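Local coordinates for heme-binding protein A / AI-2 binding protein A (Helicobacter pylori SS1, PDB 6OFQ) that binds the peptide STSA and probably delivers peptides to an ABC transporter in the periplasm, at residues Thr105-Lys110 / Ala205-Gly210; Asp466-Ala471 / Leu485-Ile490. All blocks are in the same frame, centred on the assembly; numbering follows the deposited sequence.

The two contacts lie on opposite sides of the chain's centre. Interaction 1 is centred about 25 Å from it and interaction 2 about 22 Å. Their own centres are about 44 Å apart, and their nearest atoms about 30 Å, so they do not touch. Interaction 1 pins two loops together, one following strand 91-96 and one leading into strand 214-220. Interaction 2 packs two consecutive helices just before strand 497-510 of the seven-stranded mixed sheet. Binding proteins of this type hold their ligand in a cleft between two lobes. Both contacts here join parts of the protein itself. The contacts differ in chemistry: interaction 1 combines a hydrogen bond with ring packing, whereas interaction 2 is apolar.

Interaction 1 of 2, residues Thr105-Lys110 / Ala205-Gly210; sequences TKYWNK and AKKPVG
Tyr107 packs its ring on Lys207 and anchors its hydroxyl to Pro208. It sits in a type I beta turn from Thr105 to Trp108. The turn is also an ST turn, because Thr105 OG1 accepts from Tyr107 N at 3.2 Å.

The tight part is the tyrosine ring. Lys207 CB stands 3.7 Å from the ring centroid, nearly on the ring normal, in a CH-pi contact. Thr105 OG1 lies over the centre of the opposite face, 3.0 Å above the plane. Tyr107 CG, between its own backbone N and carbonyl carbon (chi1 51°), sets the ring between these groups. Val209 CG2 meets the ring edge at Tyr107 CE1.

Trp108 and Val209 extend the packing, with their side chains crossing at about a right angle. Val209 CG1 reaches Trp108 CD1 at 3.7 Å. Tyr191 and Tyr194 of helix 189-197 meet the indole from outside the two loops.

The looser side is at Lys207. Beyond CB its extended chain leads away from the tyrosine, and NZ has a long, weak ion pair with Glu203. By contrast, the ring's hydroxyl end is held: Tyr107 OH donates to Pro208 O at 2.7 Å, tilted 27° from the carbonyl plane.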
ATOM      1  N   THR A 105      17.518  21.589  -2.547  1.00 11.15           N
ATOM      2  CA  THR A 105      18.404  20.670  -1.857  1.00 12.05           C
ATOM      3  C   THR A 105      19.805  20.939  -2.399  1.00 13.37           C
ATOM      4  O   THR A 105      19.947  21.690  -3.387  1.00 12.93           O
ATOM      5  CB  THR A 105      18.011  19.240  -2.218  1.00 10.36           C
ATOM      6  OG1 THR A 105      18.233  19.056  -3.617  1.00  9.21           O
ATOM      7  CG2 THR A 105      16.559  18.883  -1.834  1.00 10.79           C
ATOM      8  N   LYS A 106      20.767  20.123  -1.979  1.00 14.25           N
ATOM      9  CA  LYS A 106      22.117  20.312  -2.552  1.00 15.59           C
ATOM     10  C   LYS A 106      22.202  19.943  -4.029  1.00 15.28           C
ATOM     11  O   LYS A 106      23.073  20.425  -4.776  1.00 14.82           O
ATOM     12  CB  LYS A 106      23.132  19.552  -1.685  1.00 19.16           C
ATOM     13  CG  LYS A 106      23.265  18.080  -1.975  1.00 21.41           C
ATOM     14  CD  LYS A 106      24.362  17.470  -1.089  1.00 29.42           C
ATOM     15  CE  LYS A 106      24.324  15.951  -1.071  1.00 33.24           C
ATOM     16  NZ  LYS A 106      25.614  15.328  -0.639  1.00 33.96           N
ATOM     17  N   TYR A 107      21.305  19.089  -4.524  1.00 11.71           N
ATOM     18  CA  TYR A 107      21.312  18.567  -5.873  1.00 11.98           C
ATOM     19  C   TYR A 107      20.349  19.307  -6.840  1.00 11.97           C
ATOM     20  O   TYR A 107      20.298  18.993  -8.036  1.00 13.50           O
ATOM     21  CB  TYR A 107      21.088  17.064  -5.914  1.00 11.86           C
ATOM     22  CG  TYR A 107      19.871  16.623  -5.117  1.00 11.78           C
ATOM     23  CD1 TYR A 107      18.607  16.642  -5.696  1.00 11.14           C
ATOM     24  CD2 TYR A 107      20.014  16.156  -3.829  1.00 11.48           C
ATOM     25  CE1 TYR A 107      17.513  16.251  -4.966  1.00 10.56           C
ATOM     26  CE2 TYR A 107      18.930  15.682  -3.134  1.00 11.01           C
ATOM     27  CZ  TYR A 107      17.661  15.761  -3.687  1.00  9.58           C
ATOM     28  OH  TYR A 107      16.588  15.333  -2.929  1.00  7.90           O
ATOM     29  N   TRP A 108      19.489  20.118  -6.267  1.00 11.09           N
ATOM     30  CA  TRP A 108      18.514  20.921  -6.991  1.00 12.23           C
ATOM     31  C   TRP A 108      18.392  22.275  -6.297  1.00 13.38           C
ATOM     32  O   TRP A 108      17.666  22.497  -5.320  1.00 13.76           O
ATOM     33  CB  TRP A 108      17.183  20.152  -7.147  1.00 11.55           C
ATOM     34  CG  TRP A 108      16.138  20.978  -7.832  1.00  9.75           C
ATOM     35  CD1 TRP A 108      14.972  21.431  -7.336  1.00  9.65           C
ATOM     36  CD2 TRP A 108      16.147  21.418  -9.200  1.00  9.95           C
ATOM     37  NE1 TRP A 108      14.244  22.129  -8.265  1.00  8.70           N
ATOM     38  CE2 TRP A 108      14.937  22.110  -9.431  1.00 10.56           C
ATOM     39  CE3 TRP A 108      17.066  21.301 -10.239  1.00 12.24           C
ATOM     40  CZ2 TRP A 108      14.651  22.681 -10.661  1.00 10.73           C
ATOM     41  CZ3 TRP A 108      16.806  21.888 -11.437  1.00 11.85           C
ATOM     42  CH2 TRP A 108      15.585  22.538 -11.643  1.00 11.97           C
ATOM     43  N   ASN A 109      19.153  23.252  -6.801  1.00 17.66           N
ATOM     44  CA  ASN A 109      19.152  24.535  -6.117  1.00 21.89           C
ATOM     45  C   ASN A 109      18.193  25.600  -6.632  1.00 22.78           C
ATOM     46  O   ASN A 109      18.032  26.625  -5.978  1.00 26.81           O
ATOM     47  CB  ASN A 109      20.602  25.082  -6.039  1.00 30.79           C
ATOM     48  CG  ASN A 109      20.691  26.509  -5.497  1.00 40.11           C
ATOM     49  OD1 ASN A 109      21.013  27.443  -6.253  1.00 54.60           O
ATOM     50  ND2 ASN A 109      20.401  26.696  -4.201  1.00 39.48           N
ATOM     51  N   LYS A 110      17.564  25.352  -7.781  1.00 19.24           N
ATOM     52  CA  LYS A 110      16.695  26.328  -8.411  1.00 20.52           C
ATOM     53  C   LYS A 110      15.361  26.353  -7.671  1.00 21.38           C
ATOM     54  O   LYS A 110      14.900  25.295  -7.234  1.00 18.73           O
ATOM     55  CB  LYS A 110      16.535  25.916  -9.872  1.00 23.22           C
ATOM     56  CG  LYS A 110      15.889  26.962 -10.766  1.00 25.81           C
ATOM     57  CD  LYS A 110      15.741  26.378 -12.163  1.00 28.15           C
ATOM     58  CE  LYS A 110      15.218  27.386 -13.177  1.00 36.57           C
ATOM     59  NZ  LYS A 110      16.351  28.167 -13.735  1.00 42.15           N
ATOM     60  N   ALA A 205      14.470   9.162  -9.450  1.00  6.84           N
ATOM     61  CA  ALA A 205      13.964   8.146  -8.486  1.00  6.13           C
ATOM     62  C   ALA A 205      14.931   7.856  -7.353  1.00  6.91           C
ATOM     63  O   ALA A 205      14.678   6.944  -6.537  1.00  6.58           O
ATOM     64  CB  ALA A 205      13.708   6.875  -9.220  1.00  6.69           C
ATOM     65  N   LYS A 206      15.972   8.686  -7.218  1.00  7.39           N
ATOM     66  CA  LYS A 206      16.992   8.536  -6.164  1.00  7.93           C
ATOM     67  C   LYS A 206      17.207   9.769  -5.306  1.00  7.47           C
ATOM     68  O   LYS A 206      17.439   9.652  -4.080  1.00  8.57           O
ATOM     69  CB  LYS A 206      18.357   8.185  -6.773  1.00  9.81           C
ATOM     70  CG  LYS A 206      18.319   6.819  -7.438  1.00 13.05           C
ATOM     71  CD  LYS A 206      19.668   6.413  -8.032  1.00 19.10           C
ATOM     72  CE  LYS A 206      19.633   4.937  -8.421  1.00 29.23           C
ATOM     73  NZ  LYS A 206      19.398   4.724  -9.880  1.00 32.67           N
ATOM     74  N   LYS A 207      17.044  10.924  -5.939  1.00  7.14           N
ATOM     75  CA  LYS A 207      17.317  12.201  -5.287  1.00  7.78           C
ATOM     76  C   LYS A 207      16.085  13.070  -5.561  1.00  7.75           C
ATOM     77  O   LYS A 207      16.026  13.793  -6.555  1.00  7.35           O
ATOM     78  CB  LYS A 207      18.629  12.796  -5.839  1.00  9.76           C
ATOM     79  CG  LYS A 207      19.856  12.016  -5.381  1.00 13.93           C
ATOM     80  CD  LYS A 207      21.103  12.549  -6.073  1.00 19.53           C
ATOM     81  CE  LYS A 207      22.259  11.639  -5.675  1.00 30.68           C
ATOM     82  NZ  LYS A 207      23.533  11.839  -6.440  1.00 37.59           N
ATOM     83  N   PRO A 208      15.022  12.926  -4.756  1.00  5.91           N
ATOM     84  CA  PRO A 208      13.726  13.408  -5.164  1.00  6.60           C
ATOM     85  C   PRO A 208      13.512  14.868  -4.878  1.00  6.39           C
ATOM     86  O   PRO A 208      14.085  15.424  -3.966  1.00  6.89           O
ATOM     87  CB  PRO A 208      12.791  12.521  -4.332  1.00  6.33           C
ATOM     88  CG  PRO A 208      13.549  12.284  -3.032  1.00  6.41           C
ATOM     89  CD  PRO A 208      14.959  12.075  -3.543  1.00  6.07           C
ATOM     90  N   VAL A 209      12.591  15.492  -5.632  1.00  5.85           N
ATOM     91  CA  VAL A 209      12.121  16.832  -5.446  1.00  6.03           C
ATOM     92  C   VAL A 209      10.595  16.905  -5.399  1.00  5.78           C
ATOM     93  O   VAL A 209       9.977  16.503  -6.364  1.00  6.94           O
ATOM     94  CB  VAL A 209      12.699  17.741  -6.562  1.00  6.12           C
ATOM     95  CG1 VAL A 209      12.148  19.151  -6.450  1.00  6.73           C
ATOM     96  CG2 VAL A 209      14.229  17.791  -6.467  1.00  7.36           C
ATOM     97  N   GLY A 210      10.056  17.366  -4.289  1.00  5.25           N
ATOM     98  CA  GLY A 210       8.586  17.425  -4.108  1.00  4.76           C
ATOM     99  C   GLY A 210       8.180  18.762  -3.554  1.00  5.35           C
ATOM    100  O   GLY A 210       8.984  19.699  -3.450  1.00  6.21           O
TER

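Interaction 2 of 2, residues Asp466-Ala471 / Leu485-Ile490; sequences DLLIKA and LKAQEI
Leu467 lays a methyl over a flat backbone group, the peptide joining Lys486 to Ala487. Its CD1 is almost straight above Ala487 N, 3.7 Å away, on one face of that peptide. The second torsion of Leu467, nearly extended (chi2 163°), puts CD1 there. The five side chains that meet here include no ring or amide. Aromatic side chains border them: Phe464 touches Ala487 and Ile490, Tyr459 touches Ile490, and Tyr484 touches Leu468.

Leu467 CD1 has two further neighbours. Ile490 CD1 is 3.6 Å from Leu467 CD1, methyl against methyl, and the two side chains cross obliquely. Lys486 CB lies 3.9 Å from Leu467 CD1. Only the base of the lysine takes part, since its extended chain leads the ammonium end away from the other helix.

The two segments belong to an antiparallel helical hairpin. Helix 462-473 is followed after a short turn by helix 477-494, and the local axes run at 163° to each other. Their closest approach is 9.5 Å. Ala487 faces Leu467 at the point of nearest backbones, with 6.2 Å between Leu467 CA and Ala487 CA. Ala487 CB lies 4.2 Å from Leu467 CB.

Leu468 reaches the same alanine methyl by another route. Its CB does not point at the partner helix, but the branch end comes nearer. Leu439 and Tyr440 of helix 436-443 also touch Leu468, so this buried leucine links the hairpin to a third helix. On the hairpin side, Leu468 CD2 meets Ala487 CB at 3.8 Å.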
ATOM      1  N   ASP A 466     -16.632  -8.032 -14.042  1.00  6.03           N
ATOM      2  CA  ASP A 466     -17.707  -7.242 -14.656  1.00  6.99           C
ATOM      3  C   ASP A 466     -18.508  -6.540 -13.577  1.00  6.31           C
ATOM      4  O   ASP A 466     -18.971  -5.384 -13.740  1.00  6.48           O
ATOM      5  CB  ASP A 466     -18.631  -8.092 -15.503  1.00  8.36           C
ATOM      6  CG  ASP A 466     -18.020  -8.529 -16.857  1.00 10.28           C
ATOM      7  OD1 ASP A 466     -16.965  -8.001 -17.229  1.00 13.82           O
ATOM      8  OD2 ASP A 466     -18.639  -9.467 -17.435  1.00 17.30           O
ATOM      9  N   LEU A 467     -18.711  -7.183 -12.417  1.00  5.23           N
ATOM     10  CA  LEU A 467     -19.408  -6.505 -11.333  1.00  5.80           C
ATOM     11  C   LEU A 467     -18.614  -5.347 -10.803  1.00  5.18           C
ATOM     12  O   LEU A 467     -19.197  -4.289 -10.469  1.00  5.10           O
ATOM     13  CB  LEU A 467     -19.671  -7.464 -10.166  1.00  6.38           C
ATOM     14  CG  LEU A 467     -20.790  -8.488 -10.387  1.00  7.55           C
ATOM     15  CD1 LEU A 467     -20.732  -9.650  -9.404  1.00  8.24           C
ATOM     16  CD2 LEU A 467     -22.138  -7.855 -10.287  1.00  9.32           C
ATOM     17  N   LEU A 468     -17.308  -5.506 -10.696  1.00  4.73           N
ATOM     18  CA  LEU A 468     -16.452  -4.402 -10.255  1.00  5.00           C
ATOM     19  C   LEU A 468     -16.483  -3.216 -11.209  1.00  5.30           C
ATOM     20  O   LEU A 468     -16.476  -2.075 -10.755  1.00  5.43           O
ATOM     21  CB  LEU A 468     -14.994  -4.818 -10.080  1.00  5.00           C
ATOM     22  CG  LEU A 468     -14.751  -6.041  -9.163  1.00  4.44           C
ATOM     23  CD1 LEU A 468     -13.237  -6.229  -8.953  1.00  4.48           C
ATOM     24  CD2 LEU A 468     -15.449  -5.901  -7.837  1.00  4.63           C
ATOM     25  N   ILE A 469     -16.555  -3.501 -12.502  1.00  5.57           N
ATOM     26  CA  ILE A 469     -16.680  -2.453 -13.494  1.00  6.67           C
ATOM     27  C   ILE A 469     -18.012  -1.725 -13.361  1.00  6.75           C
ATOM     28  O   ILE A 469     -18.046  -0.495 -13.345  1.00  6.93           O
ATOM     29  CB  ILE A 469     -16.403  -2.996 -14.895  1.00  7.45           C
ATOM     30  CG1 ILE A 469     -14.933  -3.455 -15.075  1.00  9.08           C
ATOM     31  CG2 ILE A 469     -16.792  -1.919 -15.937  1.00  8.00           C
ATOM     32  CD1 ILE A 469     -14.729  -4.364 -16.250  1.00 11.27           C
ATOM     33  N   LYS A 470     -19.111  -2.471 -13.212  1.00  6.69           N
ATOM     34  CA  LYS A 470     -20.375  -1.819 -12.922  1.00  7.53           C
ATOM     35  C   LYS A 470     -20.338  -0.943 -11.712  1.00  7.17           C
ATOM     36  O   LYS A 470     -20.913   0.150 -11.679  1.00  7.00           O
ATOM     37  CB  LYS A 470     -21.472  -2.839 -12.731  1.00  9.83           C
ATOM     38  CG  LYS A 470     -21.872  -3.509 -14.004  1.00 12.59           C
ATOM     39  CD  LYS A 470     -23.063  -4.430 -13.742  1.00 17.98           C
ATOM     40  CE  LYS A 470     -23.366  -5.335 -14.918  1.00 24.82           C
ATOM     41  NZ  LYS A 470     -24.176  -4.549 -15.865  1.00 34.79           N
ATOM     42  N   ALA A 471     -19.678  -1.418 -10.663  1.00  5.45           N
ATOM     43  CA  ALA A 471     -19.596  -0.660  -9.424  1.00  5.32           C
ATOM     44  C   ALA A 471     -18.739   0.592  -9.504  1.00  5.11           C
ATOM     45  O   ALA A 471     -18.950   1.512  -8.718  1.00  6.05           O
ATOM     46  CB  ALA A 471     -19.083  -1.489  -8.274  1.00  5.35           C
ATOM     47  N   LEU A 485     -21.275  -6.659  -2.841  1.00  4.95           N
ATOM     48  CA  LEU A 485     -21.713  -7.826  -2.078  1.00  5.63           C
ATOM     49  C   LEU A 485     -21.682  -9.061  -2.966  1.00  5.02           C
ATOM     50  O   LEU A 485     -21.222 -10.146  -2.562  1.00  5.25           O
ATOM     51  CB  LEU A 485     -23.066  -7.580  -1.426  1.00  6.32           C
ATOM     52  CG  LEU A 485     -23.153  -6.587  -0.300  1.00  7.39           C
ATOM     53  CD1 LEU A 485     -24.570  -6.242   0.129  1.00  9.45           C
ATOM     54  CD2 LEU A 485     -22.385  -7.011   0.921  1.00  7.22           C
ATOM     55  N   LYS A 486     -22.219  -8.916  -4.178  1.00  5.37           N
ATOM     56  CA  LYS A 486     -22.271 -10.033  -5.102  1.00  6.74           C
ATOM     57  C   LYS A 486     -20.852 -10.401  -5.524  1.00  5.85           C
ATOM     58  O   LYS A 486     -20.532 -11.597  -5.634  1.00  6.71           O
ATOM     59  CB  LYS A 486     -23.137  -9.729  -6.350  1.00  9.18           C
ATOM     60  CG  LYS A 486     -24.609  -9.486  -6.079  1.00 15.49           C
ATOM     61  CD  LYS A 486     -25.393  -9.057  -7.317  1.00 22.04           C
ATOM     62  CE  LYS A 486     -26.799  -8.694  -6.830  1.00 28.26           C
ATOM     63  NZ  LYS A 486     -27.421  -7.810  -7.855  1.00 38.49           N
ATOM     64  N   ALA A 487     -19.999  -9.408  -5.789  1.00  5.58           N
ATOM     65  CA  ALA A 487     -18.634  -9.733  -6.151  1.00  5.69           C
ATOM     66  C   ALA A 487     -17.950 -10.589  -5.070  1.00  5.28           C
ATOM     67  O   ALA A 487     -17.182 -11.514  -5.362  1.00  5.26           O
ATOM     68  CB  ALA A 487     -17.839  -8.482  -6.500  1.00  6.20           C
ATOM     69  N   GLN A 488     -18.157 -10.258  -3.800  1.00  5.08           N
ATOM     70  CA  GLN A 488     -17.559 -10.999  -2.695  1.00  5.31           C
ATOM     71  C   GLN A 488     -18.049 -12.414  -2.669  1.00  5.47           C
ATOM     72  O   GLN A 488     -17.295 -13.311  -2.319  1.00  5.89           O
ATOM     73  CB  GLN A 488     -17.803 -10.236  -1.407  1.00  5.39           C
ATOM     74  CG  GLN A 488     -16.903  -9.038  -1.243  1.00  4.90           C
ATOM     75  CD  GLN A 488     -17.351  -8.127  -0.124  1.00  4.53           C
ATOM     76  OE1 GLN A 488     -17.022  -8.350   1.039  1.00  4.37           O
ATOM     77  NE2 GLN A 488     -18.246  -7.216  -0.457  1.00  4.80           N
ATOM     78  N   GLU A 489     -19.317 -12.642  -3.023  1.00  5.87           N
ATOM     79  CA  GLU A 489     -19.751 -14.023  -3.168  1.00  6.84           C
ATOM     80  C   GLU A 489     -18.983 -14.853  -4.180  1.00  6.71           C
ATOM     81  O   GLU A 489     -18.661 -16.033  -3.993  1.00  7.28           O
ATOM     82  CB  GLU A 489     -21.252 -14.100  -3.512  1.00  8.59           C
ATOM     83  CG  GLU A 489     -22.182 -13.499  -2.497  1.00 11.65           C
ATOM     84  CD  GLU A 489     -23.615 -13.499  -3.037  1.00 17.49           C
ATOM     85  OE1 GLU A 489     -23.979 -13.771  -4.225  1.00 22.02           O
ATOM     86  OE2 GLU A 489     -24.422 -13.087  -2.196  1.00 27.48           O
ATOM     87  N   ILE A 490     -18.750 -14.240  -5.338  1.00  5.95           N
ATOM     88  CA  ILE A 490     -18.095 -14.927  -6.469  1.00  6.06           C
ATOM     89  C   ILE A 490     -16.669 -15.281  -6.051  1.00  5.70           C
ATOM     90  O   ILE A 490     -16.232 -16.424  -6.258  1.00  6.14           O
ATOM     91  CB  ILE A 490     -18.134 -14.108  -7.771  1.00  6.93           C
ATOM     92  CG1 ILE A 490     -19.609 -13.998  -8.239  1.00  8.28           C
ATOM     93  CG2 ILE A 490     -17.258 -14.753  -8.833  1.00  6.81           C
ATOM     94  CD1 ILE A 490     -19.698 -13.067  -9.400  1.00  9.38           C
TER